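Local atomic coordinates of putative NADPH-dependent oxidoreductase (Desulfitobacterium hafniense DCB-2, PDB entry 3DB2), a protein that probably catalyses NAD(P)H-dependent oxidation or reduction of a still unidentified substrate, as a two-domain enzyme of the GFO/IDH/MocA family. Residues A17-D22 and K45-Y50; I214-T219 and Y230-A236; L273-A279 and I289-V295. All blocks are in the same frame, centred on the assembly; numbering follows the deposited sequence.

Contact 1: residues A17-D22 and K45-Y50; sequences AYVMAD and KFGKRY
D22 OD1 takes two hydrogen bonds from the neighbouring helix. Y50 OH gives D22 OD1 a very short one of 2.5 Å, and R49 NH1 lies 2.9 Å from D22 OD1 as part of a salt bridge. The second bond meets the syn side of the carboxylate but is bent (N-H...O 131°). The positive charge beside it would tend to keep D22 ionised. A21 CB lies over one face of the Y50 ring, 3.7 Å from the ring centroid, as a CH-pi contact; R49 CG lies over the opposite face, so the ring is held between the two carbons, which limits its tilt. Y18 fills a hole formed by K45, F46, R49 and Y50. With CG anti to the backbone N (chi1 -170°), F46 turns an edge to the Y18 face in a T-shaped pair, centroids 5.1 Å apart and planes at 80°. F46 also packs on L32 and C35 of strand 30-36. The axes of the two short segments run nearly parallel, 11.6 Å apart, a gap that the three aromatic rings bridge. Neighbouring parallel helices on one side of the parallel sheet are characteristic of the Rossmann fold.

Contact 2: residues I214-T219 and Y230-A236; sequences ITVNQT and YLGTNWA
Q218 and Y230 meet at an angle on one side of the antiparallel pair, with amide and ring planes 83° apart. Q218 CB lies at the ring's edge, while Q218 NE2 donates to Y230 OH at 3.0 Å, the hydroxyl 22° out of the amide plane. CG of Y230 is anti to its backbone N (chi1 161°), and the ring extends over G232, with G232 N 3.5 Å above the ring plane. The same hydroxyl bonds E151 of the second subunit, whose Y230 stacks on this ring. On the same side V216 and N234 run alongside each other; N234 OD1 accepts from A236 N, closing an Asx turn. The other side carries N217 and T233. Here N217 ND2 donates to T233 OG1 over 3.1 Å, and N202 pairs with N217 OD1. A water gives hydrogen bonds to L231 O and to T219 OG1, which also bonds N202, and pairs with T233 OG1, 2.7 Å away. Hydrogen-bonded pairs N217-T233 and T219-L231 set the backbone register. The side chains of N217, T219 and T233 thus find partners within the chain and in the water, whereas those of Y230 and N234 bond the second subunit, consistent with a partly polar dimer interface on that face.

Contact 3: residues L273-A279 and I289-V295; sequences LIKREFA and ILRDVKV
E277 and R291 form one of the hydrogen-bonded pairs of an antiparallel beta hairpin, strands 271-278 and 290-295, at the edge of the large mixed sheet. Backbone bonds establish the register: K275 pairs with V293 both ways, K275 N to V293 O at 2.8 Å and nearly straight, and E277 pairs with R291 both ways. A279 N also donates to I289 O. The segment axes stand at 152°, so the pair is twisted.

Among apolar contacts, L273 and V295 lie side by side, L273 CD2 3.8 Å from V295 CG1, on the face where M135 of helix 130-140 packs on L273. On the opposite face I274 turns CD1 to within 3.7 Å of K294 CA. F278 and L290 run alongside each other at the end of the strands toward the connecting loop, and P238 and G239 of the second subunit pack against them.

The charged contacts divide between the same two faces. Beside L273, K275 points its amine to E143, with a long, weak bond to E277 OE1; the approach of E277 to R291 is of doubtful detail. Beside I274, R276 and D292 form the well-defined ion pair. The arginine bends at chi3 (-69°), presenting its side-on edge to the carboxylate, while its NH1 bonds G239 O of the second subunit. The two planes are only 5° apart, and both oxygens use syn lone pairs: R276 NE meets D292 OD1 at 2.9 Å and R276 NH2 meets D292 OD2 at 3.1 Å.

How the contacts relate
The three contacts follow one another along the chain without interleaving. Contact 1 belongs to the Rossmann-type nucleotide-binding region, where it joins two helices beside the parallel sheet. Contacts 2 and 3 are beta hairpins of a single mixed sheet: contact 3 holds its outermost strand 290-295, while contact 2 lies toward its other end, with strands 240-247, 250-256 and 147-155 between them. Centre to centre, about 28 Å separates contacts 2 and 3, about 33 Å contacts 1 and 2, and about 43 Å contacts 1 and 3. None touches another. Both hairpins meet the second subunit, whereas contact 1 does not, consistent with the sheet region carrying dimerisation and the Rossmann region cofactor binding.

Contact 1: residues A17-D22 and K45-Y50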
# COMPACT_ATOMS: atom_id res chain seq x y z
N ALA C 17 26.19 15.98 -8.81
CA ALA C 17 26.98 16.16 -10.02
C ALA C 17 28.08 15.14 -10.21
O ALA C 17 28.42 14.73 -11.31
CB ALA C 17 27.61 17.55 -10.00
N TYR C 18 28.72 14.72 -9.11
CA TYR C 18 29.79 13.74 -9.15
C TYR C 18 29.26 12.31 -9.36
O TYR C 18 29.82 11.46 -10.04
CB TYR C 18 30.57 13.82 -7.83
CG TYR C 18 31.41 15.06 -7.63
CD1 TYR C 18 30.88 16.30 -7.34
CD2 TYR C 18 32.78 14.96 -7.77
CE1 TYR C 18 31.68 17.42 -7.18
CE2 TYR C 18 33.60 16.07 -7.60
CZ TYR C 18 33.05 17.29 -7.31
OH TYR C 18 33.91 18.36 -7.16
N VAL C 19 28.16 11.99 -8.69
CA VAL C 19 27.54 10.68 -8.95
C VAL C 19 27.20 10.57 -10.43
O VAL C 19 27.48 9.50 -10.98
CB VAL C 19 26.29 10.49 -8.08
CG1 VAL C 19 25.47 9.25 -8.43
CG2 VAL C 19 26.74 10.41 -6.63
N MSE C 20 26.65 11.65 -11.00
CA MSE C 20 26.30 11.60 -12.43
C MSE C 20 27.56 11.38 -13.26
O MSE C 20 27.59 10.47 -14.08
CB MSE C 20 25.55 12.85 -12.87
CG MSE C 20 24.09 12.99 -12.43
SE MSE C 20 22.97 11.42 -12.82
CE MSE C 20 23.03 11.57 -14.75
N ALA C 21 28.59 12.21 -13.04
CA ALA C 21 29.79 12.12 -13.87
C ALA C 21 30.51 10.79 -13.70
O ALA C 21 31.08 10.25 -14.65
CB ALA C 21 30.71 13.29 -13.55
N ASP C 22 30.51 10.23 -12.51
CA ASP C 22 31.08 8.91 -12.29
C ASP C 22 30.46 7.91 -13.25
O ASP C 22 31.06 7.00 -13.81
CB ASP C 22 30.84 8.49 -10.84
CG ASP C 22 31.84 9.13 -9.89
OD1 ASP C 22 32.74 9.86 -10.36
OD2 ASP C 22 31.69 8.91 -8.67
N LYS C 45 37.60 21.56 -7.75
CA LYS C 45 37.57 20.14 -7.39
C LYS C 45 37.05 19.34 -8.57
O LYS C 45 37.63 18.37 -9.06
CB LYS C 45 36.71 20.05 -6.15
CG LYS C 45 36.60 18.68 -5.54
CD LYS C 45 36.17 18.77 -4.08
CE LYS C 45 35.63 17.43 -3.60
NZ LYS C 45 36.44 16.27 -4.08
N PHE C 46 35.90 19.75 -9.11
CA PHE C 46 35.26 18.96 -10.17
C PHE C 46 36.14 18.82 -11.38
O PHE C 46 36.46 17.75 -11.92
CB PHE C 46 33.91 19.63 -10.47
CG PHE C 46 33.01 18.78 -11.36
CD1 PHE C 46 33.10 18.91 -12.73
CD2 PHE C 46 32.11 17.88 -10.82
CE1 PHE C 46 32.32 18.16 -13.60
CE2 PHE C 46 31.33 17.11 -11.67
CZ PHE C 46 31.44 17.25 -13.04
N GLY C 47 36.63 19.97 -11.91
CA GLY C 47 37.45 19.94 -13.10
C GLY C 47 38.70 19.12 -12.94
O GLY C 47 39.21 18.49 -13.88
N LYS C 48 39.26 19.09 -11.73
CA LYS C 48 40.47 18.25 -11.54
C LYS C 48 40.09 16.78 -11.55
O LYS C 48 40.65 15.95 -12.25
CB LYS C 48 41.14 18.71 -10.25
CG LYS C 48 42.45 18.02 -9.92
CD LYS C 48 43.06 18.54 -8.62
N ARG C 49 39.08 16.45 -10.74
CA ARG C 49 38.55 15.09 -10.66
C ARG C 49 38.26 14.50 -12.02
O ARG C 49 38.66 13.39 -12.36
CB ARG C 49 37.24 15.12 -9.85
CG ARG C 49 36.55 13.77 -9.81
CD ARG C 49 37.17 12.80 -8.83
NE ARG C 49 36.14 12.23 -7.97
CZ ARG C 49 35.35 11.22 -8.32
NH1 ARG C 49 35.45 10.63 -9.51
NH2 ARG C 49 34.44 10.80 -7.44
N TYR C 50 37.52 15.24 -12.86
CA TYR C 50 37.12 14.67 -14.15
C TYR C 50 37.98 15.25 -15.25
O TYR C 50 37.89 14.94 -16.44
CB TYR C 50 35.61 14.94 -14.33
CG TYR C 50 34.83 14.28 -13.20
CD1 TYR C 50 34.65 12.89 -13.20
CD2 TYR C 50 34.28 14.98 -12.15
CE1 TYR C 50 33.95 12.26 -12.20
CE2 TYR C 50 33.58 14.36 -11.14
CZ TYR C 50 33.42 12.98 -11.17
OH TYR C 50 32.72 12.35 -10.17

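Contact 2: residues I214-T219 and Y230-A236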
# COMPACT_ATOMS: atom_id res chain seq x y z
N ILE C 214 5.46 18.16 6.04
CA ILE C 214 4.97 16.76 6.00
C ILE C 214 6.14 15.83 5.98
O ILE C 214 7.12 16.11 5.25
CB ILE C 214 4.05 16.61 4.76
CG1 ILE C 214 2.70 17.30 4.96
CG2 ILE C 214 3.93 15.15 4.37
CD1 ILE C 214 1.85 17.51 3.73
N THR C 215 6.14 14.72 6.71
CA THR C 215 7.15 13.69 6.53
C THR C 215 6.60 12.29 6.23
O THR C 215 7.42 11.39 6.02
CB THR C 215 8.06 13.54 7.76
OG1 THR C 215 7.40 13.23 8.97
CG2 THR C 215 8.73 14.90 8.05
N VAL C 216 5.27 12.18 6.21
CA VAL C 216 4.59 10.90 5.99
C VAL C 216 3.35 11.15 5.15
O VAL C 216 2.51 11.97 5.54
CB VAL C 216 4.20 10.21 7.30
CG1 VAL C 216 3.37 8.95 7.04
CG2 VAL C 216 5.40 9.85 8.16
N ASN C 217 3.24 10.52 4.00
CA ASN C 217 2.12 10.60 3.11
C ASN C 217 1.65 9.16 2.74
O ASN C 217 2.48 8.28 2.63
CB ASN C 217 2.35 11.29 1.77
CG ASN C 217 2.85 12.73 1.90
OD1 ASN C 217 2.06 13.63 2.11
ND2 ASN C 217 4.16 12.82 1.72
N GLN C 218 0.35 9.06 2.54
CA GLN C 218 -0.24 7.94 1.82
C GLN C 218 -1.15 8.57 0.76
O GLN C 218 -2.05 9.32 1.09
CB GLN C 218 -0.97 7.02 2.76
CG GLN C 218 0.02 6.22 3.60
CD GLN C 218 -0.61 5.14 4.45
OE1 GLN C 218 -1.61 5.41 5.13
NE2 GLN C 218 -0.08 3.92 4.46
N THR C 219 -0.90 8.21 -0.49
CA THR C 219 -1.55 8.85 -1.62
C THR C 219 -2.27 7.79 -2.46
O THR C 219 -1.59 6.78 -2.75
CB THR C 219 -0.54 9.57 -2.52
OG1 THR C 219 0.24 10.43 -1.69
CG2 THR C 219 -1.28 10.40 -3.55
N TYR C 230 -1.64 3.13 -5.13
CA TYR C 230 -1.25 3.61 -3.82
C TYR C 230 0.22 4.03 -3.86
O TYR C 230 1.02 3.26 -4.40
CB TYR C 230 -1.46 2.52 -2.77
CG TYR C 230 -0.67 2.77 -1.51
CD1 TYR C 230 -1.04 3.80 -0.64
CD2 TYR C 230 0.44 1.99 -1.20
CE1 TYR C 230 -0.29 4.01 0.51
CE2 TYR C 230 1.18 2.22 -0.05
CZ TYR C 230 0.79 3.23 0.79
OH TYR C 230 1.49 3.51 1.95
N LEU C 231 0.54 5.19 -3.28
CA LEU C 231 1.92 5.58 -3.09
C LEU C 231 2.15 5.99 -1.64
O LEU C 231 1.51 6.93 -1.18
CB LEU C 231 2.28 6.73 -4.03
CG LEU C 231 3.64 7.39 -3.78
CD1 LEU C 231 4.78 6.40 -3.95
CD2 LEU C 231 3.83 8.54 -4.75
N GLY C 232 3.04 5.31 -0.95
CA GLY C 232 3.45 5.68 0.41
C GLY C 232 4.83 6.31 0.34
O GLY C 232 5.72 5.77 -0.30
N THR C 233 4.96 7.48 0.96
CA THR C 233 6.25 8.19 1.03
C THR C 233 6.46 8.55 2.50
O THR C 233 5.56 9.08 3.15
CB THR C 233 6.31 9.45 0.15
OG1 THR C 233 5.14 10.24 0.33
CG2 THR C 233 6.39 9.05 -1.31
N ASN C 234 7.60 8.21 3.08
CA ASN C 234 7.74 8.26 4.52
C ASN C 234 9.18 8.65 4.86
O ASN C 234 10.07 8.05 4.26
CB ASN C 234 7.32 6.86 4.99
CG ASN C 234 7.13 6.78 6.49
OD1 ASN C 234 8.00 7.32 7.16
ND2 ASN C 234 6.06 6.12 6.94
N TRP C 235 9.36 9.60 5.75
CA TRP C 235 10.71 10.05 6.13
C TRP C 235 11.03 9.66 7.56
O TRP C 235 11.89 10.24 8.19
CB TRP C 235 10.86 11.57 5.90
CG TRP C 235 11.59 11.97 4.66
CD1 TRP C 235 12.34 11.19 3.80
CD2 TRP C 235 11.66 13.30 4.10
NE1 TRP C 235 12.83 11.92 2.79
CE2 TRP C 235 12.45 13.23 2.93
CE3 TRP C 235 11.16 14.55 4.44
CZ2 TRP C 235 12.74 14.32 2.11
CZ3 TRP C 235 11.45 15.63 3.62
CH2 TRP C 235 12.23 15.53 2.47
N ALA C 236 10.28 8.69 8.07
CA ALA C 236 10.29 8.33 9.49
C ALA C 236 10.54 6.86 9.75
O ALA C 236 10.12 6.38 10.81
CB ALA C 236 8.93 8.75 10.06
O HOH W 1 2.90 9.26 -0.89

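Contact 3: residues L273-A279 and I289-V295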
# COMPACT_ATOMS: atom_id res chain seq x y z
N LEU C 273 12.86 -9.29 -8.03
CA LEU C 273 11.52 -9.24 -8.62
C LEU C 273 10.93 -10.65 -8.49
O LEU C 273 11.59 -11.58 -8.92
CB LEU C 273 11.54 -8.76 -10.05
CG LEU C 273 10.22 -8.76 -10.84
CD1 LEU C 273 9.18 -7.85 -10.22
CD2 LEU C 273 10.45 -8.40 -12.30
N ILE C 274 9.73 -10.73 -7.92
CA ILE C 274 9.14 -12.07 -7.72
C ILE C 274 7.79 -12.04 -8.39
O ILE C 274 7.09 -11.05 -8.30
CB ILE C 274 9.12 -12.41 -6.24
CG1 ILE C 274 10.51 -12.85 -5.70
CG2 ILE C 274 8.02 -13.42 -5.94
CD1 ILE C 274 10.69 -14.36 -5.80
N LYS C 275 7.44 -13.10 -9.11
CA LYS C 275 6.16 -13.33 -9.73
C LYS C 275 5.36 -14.36 -8.92
O LYS C 275 5.85 -15.46 -8.66
CB LYS C 275 6.31 -13.87 -11.15
CG LYS C 275 5.09 -13.91 -12.03
CD LYS C 275 5.34 -14.79 -13.26
CE LYS C 275 4.49 -14.35 -14.45
NZ LYS C 275 4.58 -15.33 -15.57
N ARG C 276 4.15 -13.99 -8.56
CA ARG C 276 3.24 -14.89 -7.87
C ARG C 276 2.17 -15.32 -8.86
O ARG C 276 1.43 -14.45 -9.35
CB ARG C 276 2.62 -14.24 -6.63
CG ARG C 276 1.55 -15.17 -6.01
CD ARG C 276 1.06 -14.56 -4.69
NE ARG C 276 2.18 -14.65 -3.75
CZ ARG C 276 2.08 -14.25 -2.48
NH1 ARG C 276 0.91 -13.76 -2.06
NH2 ARG C 276 3.13 -14.37 -1.68
N GLU C 277 2.09 -16.62 -9.18
CA GLU C 277 1.17 -17.02 -10.25
C GLU C 277 0.49 -18.33 -9.88
O GLU C 277 0.98 -18.98 -8.96
CB GLU C 277 1.94 -17.21 -11.56
CG GLU C 277 2.98 -18.30 -11.40
CD GLU C 277 3.79 -18.62 -12.63
OE1 GLU C 277 3.50 -18.02 -13.68
OE2 GLU C 277 4.72 -19.44 -12.49
N PHE C 278 -0.58 -18.68 -10.57
CA PHE C 278 -1.23 -19.96 -10.34
C PHE C 278 -0.31 -21.04 -10.92
O PHE C 278 0.18 -20.82 -12.03
CB PHE C 278 -2.62 -20.04 -10.96
CG PHE C 278 -3.55 -18.93 -10.53
CD1 PHE C 278 -4.13 -18.98 -9.28
CD2 PHE C 278 -3.80 -17.86 -11.37
CE1 PHE C 278 -4.98 -17.96 -8.88
CE2 PHE C 278 -4.66 -16.85 -10.98
CZ PHE C 278 -5.24 -16.91 -9.73
N ALA C 279 -0.14 -22.10 -10.16
CA ALA C 279 0.63 -23.28 -10.54
C ALA C 279 -0.35 -24.45 -10.71
O ALA C 279 -1.57 -24.26 -10.68
CB ALA C 279 1.71 -23.59 -9.53
N ILE C 289 -3.62 -23.48 -6.68
CA ILE C 289 -2.34 -23.43 -5.99
C ILE C 289 -1.51 -22.29 -6.58
O ILE C 289 -1.56 -22.09 -7.80
CB ILE C 289 -1.48 -24.69 -6.10
CG1 ILE C 289 -0.15 -24.64 -5.35
CG2 ILE C 289 -1.23 -24.98 -7.58
CD1 ILE C 289 -0.29 -24.87 -3.86
N LEU C 290 -0.76 -21.62 -5.72
CA LEU C 290 0.09 -20.51 -6.15
C LEU C 290 1.58 -20.80 -5.93
O LEU C 290 1.99 -21.45 -4.96
CB LEU C 290 -0.32 -19.27 -5.37
CG LEU C 290 -1.70 -18.68 -5.64
CD1 LEU C 290 -2.02 -17.58 -4.63
CD2 LEU C 290 -1.79 -18.15 -7.06
N ARG C 291 2.42 -20.31 -6.84
CA ARG C 291 3.86 -20.37 -6.66
C ARG C 291 4.48 -18.98 -6.85
O ARG C 291 3.98 -18.24 -7.68
CB ARG C 291 4.51 -21.36 -7.61
CG ARG C 291 4.48 -21.00 -9.08
CD ARG C 291 5.46 -21.84 -9.88
NE ARG C 291 5.42 -21.54 -11.30
CZ ARG C 291 4.91 -22.23 -12.30
NH1 ARG C 291 4.30 -23.39 -12.13
NH2 ARG C 291 4.98 -21.75 -13.55
N ASP C 292 5.52 -18.74 -6.08
CA ASP C 292 6.35 -17.54 -6.15
C ASP C 292 7.67 -17.86 -6.86
O ASP C 292 8.46 -18.68 -6.39
CB ASP C 292 6.65 -16.94 -4.78
CG ASP C 292 5.47 -16.25 -4.14
OD1 ASP C 292 4.45 -16.04 -4.83
OD2 ASP C 292 5.54 -15.90 -2.94
N VAL C 293 7.90 -17.22 -7.99
CA VAL C 293 9.04 -17.46 -8.85
C VAL C 293 9.93 -16.22 -9.02
O VAL C 293 9.44 -15.12 -9.31
CB VAL C 293 8.62 -17.86 -10.29
CG1 VAL C 293 9.89 -18.25 -11.04
CG2 VAL C 293 7.62 -18.99 -10.29
N LYS C 294 11.23 -16.42 -8.84
CA LYS C 294 12.18 -15.33 -9.04
C LYS C 294 12.28 -14.98 -10.52
O LYS C 294 12.34 -15.85 -11.39
CB LYS C 294 13.58 -15.63 -8.51
CG LYS C 294 14.24 -14.30 -8.12
CD LYS C 294 15.46 -14.45 -7.22
CE LYS C 294 16.31 -13.17 -7.25
NZ LYS C 294 17.64 -13.42 -7.85
N VAL C 295 12.28 -13.67 -10.81
CA VAL C 295 12.35 -13.15 -12.16
C VAL C 295 13.72 -12.48 -12.31
O VAL C 295 13.98 -11.51 -11.58
CB VAL C 295 11.25 -12.15 -12.52
CG1 VAL C 295 11.37 -11.68 -13.96
CG2 VAL C 295 9.87 -12.77 -12.31
O HOH W 2 14.87 -10.84 -9.16